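Local coordinates for protein oligogalacturonate-specific porin KdgM (PDB 4PR7) that forms a monomeric outer-membrane porin specific for oligogalacturonides and is required for full virulence of the bacterium, at residues F31-E36 against V62-V67. Numbering follows the deposited sequence.
Sequences FGLSSE and VVASYV. With OCT (N-octane), chain E.
Phe-31 meets Tyr-66 where two neighbouring strands of the 12-stranded antiparallel barrel, 31-41 and 57-69, run side by side, and the two strands illustrate how a transmembrane β-barrel wall sends alternate side chains to opposite faces. CG of Phe-31, anti to the backbone N (chi1 -171°), lies beside the carbonyl carbon, which carries the ring toward Ala-64. Phe-31 CB sits over the Tyr-66 ring, 4.2 Å from the ring centroid, in a CH-pi contact; CG then passes Ser-65 O, CD2 reaches Tyr-66 CE1 at 3.6 Å, and CZ ends against CB of Ala-64. The two rings form an offset edge-to-face pair, planes at 66°, with the Phe-31 edge toward the Tyr-66 face. Farther along this lipid-facing surface, Leu-33 CD2 touches both Val-62 CG1 and Ala-64 CB, and C2 and C8 of a bound n-octane lie against Val-62 CG1 and Ala-64 CB, as a lipid chain probably would. The other face, carrying Ser-34, Val-63 and Ser-65, looks into the barrel, where Ser-65 OG is hydrogen-bonded to NH2 of Arg-26. Four backbone hydrogen bonds join the strands through the pairs Gly-32/Ser-65 and Ser-34/Val-63. Within the second pair, Ser-34 OG packs 3.4 Å from Val-63 CB.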
# COMPACT_ATOMS: atom_id res chain seq x y z
N PHE A 31 7.73 3.65 -15.16
CA PHE A 31 6.62 4.56 -14.83
C PHE A 31 5.42 3.77 -14.35
O PHE A 31 5.13 2.69 -14.88
CB PHE A 31 6.21 5.43 -16.03
CG PHE A 31 5.24 6.54 -15.70
CD1 PHE A 31 3.90 6.46 -16.10
CD2 PHE A 31 5.64 7.66 -15.01
CE1 PHE A 31 3.00 7.49 -15.81
CE2 PHE A 31 4.74 8.69 -14.70
CZ PHE A 31 3.42 8.61 -15.11
N GLY A 32 4.72 4.31 -13.34
CA GLY A 32 3.52 3.67 -12.80
C GLY A 32 2.45 4.69 -12.47
O GLY A 32 2.73 5.88 -12.24
N LEU A 33 1.21 4.25 -12.48
CA LEU A 33 0.08 5.12 -12.27
C LEU A 33 -0.99 4.31 -11.60
O LEU A 33 -1.21 3.16 -11.97
CB LEU A 33 -0.46 5.57 -13.62
CG LEU A 33 -0.55 7.04 -13.96
CD1 LEU A 33 -1.35 7.12 -15.27
CD2 LEU A 33 -1.17 7.91 -12.88
N SER A 34 -1.72 4.91 -10.67
CA SER A 34 -2.88 4.23 -10.11
C SER A 34 -3.96 5.24 -9.75
O SER A 34 -3.69 6.43 -9.55
CB SER A 34 -2.48 3.42 -8.88
OG SER A 34 -2.14 4.28 -7.82
N SER A 35 -5.18 4.73 -9.70
CA SER A 35 -6.34 5.51 -9.31
C SER A 35 -7.15 4.65 -8.33
O SER A 35 -7.36 3.46 -8.58
CB SER A 35 -7.18 5.83 -10.53
OG SER A 35 -8.23 6.69 -10.14
N GLU A 36 -7.60 5.25 -7.24
CA GLU A 36 -8.31 4.52 -6.19
C GLU A 36 -9.57 5.23 -5.79
O GLU A 36 -9.53 6.39 -5.40
CB GLU A 36 -7.43 4.35 -4.95
CG GLU A 36 -8.07 3.48 -3.86
CD GLU A 36 -7.13 3.16 -2.71
OE1 GLU A 36 -6.10 3.86 -2.56
OE2 GLU A 36 -7.42 2.20 -1.94
N VAL A 62 -5.14 9.49 -6.70
CA VAL A 62 -4.35 9.15 -7.87
C VAL A 62 -2.87 9.23 -7.51
O VAL A 62 -2.44 10.16 -6.82
CB VAL A 62 -4.61 10.11 -9.05
CG1 VAL A 62 -3.80 9.69 -10.27
CG2 VAL A 62 -6.09 10.14 -9.39
N VAL A 63 -2.09 8.26 -7.99
CA VAL A 63 -0.65 8.17 -7.71
C VAL A 63 0.16 8.04 -9.00
O VAL A 63 -0.19 7.23 -9.86
CB VAL A 63 -0.33 6.96 -6.81
CG1 VAL A 63 1.13 6.98 -6.38
CG2 VAL A 63 -1.22 6.99 -5.57
N ALA A 64 1.20 8.85 -9.16
CA ALA A 64 2.18 8.61 -10.22
C ALA A 64 3.56 8.42 -9.60
O ALA A 64 3.91 9.09 -8.62
CB ALA A 64 2.20 9.76 -11.25
N SER A 65 4.34 7.51 -10.18
CA SER A 65 5.69 7.22 -9.70
C SER A 65 6.61 6.63 -10.78
O SER A 65 6.17 6.32 -11.89
CB SER A 65 5.63 6.28 -8.49
OG SER A 65 4.92 5.08 -8.76
N TYR A 66 7.89 6.53 -10.46
CA TYR A 66 8.92 5.90 -11.30
C TYR A 66 9.77 5.03 -10.38
O TYR A 66 10.31 5.54 -9.39
CB TYR A 66 9.83 6.97 -11.94
CG TYR A 66 9.82 7.05 -13.46
CD1 TYR A 66 9.18 8.10 -14.12
CD2 TYR A 66 10.49 6.09 -14.24
CE1 TYR A 66 9.18 8.19 -15.52
CE2 TYR A 66 10.49 6.16 -15.63
CZ TYR A 66 9.83 7.22 -16.27
OH TYR A 66 9.82 7.31 -17.65
N VAL A 67 9.90 3.74 -10.70
CA VAL A 67 10.86 2.88 -10.05
C VAL A 67 12.14 2.94 -10.88
O VAL A 67 12.14 2.55 -12.04
CB VAL A 67 10.39 1.41 -9.96
CG1 VAL A 67 11.42 0.54 -9.24
CG2 VAL A 67 9.07 1.31 -9.22
C1 OCT E . -5.07 13.19 -13.97
C2 OCT E . -4.45 12.53 -12.76
C3 OCT E . -2.92 12.42 -12.84
C4 OCT E . -2.22 13.50 -12.01
C5 OCT E . -0.87 13.04 -11.49
C6 OCT E . 0.08 12.70 -12.64
C7 OCT E . 1.46 13.31 -12.43
C8 OCT E . 2.47 12.76 -13.41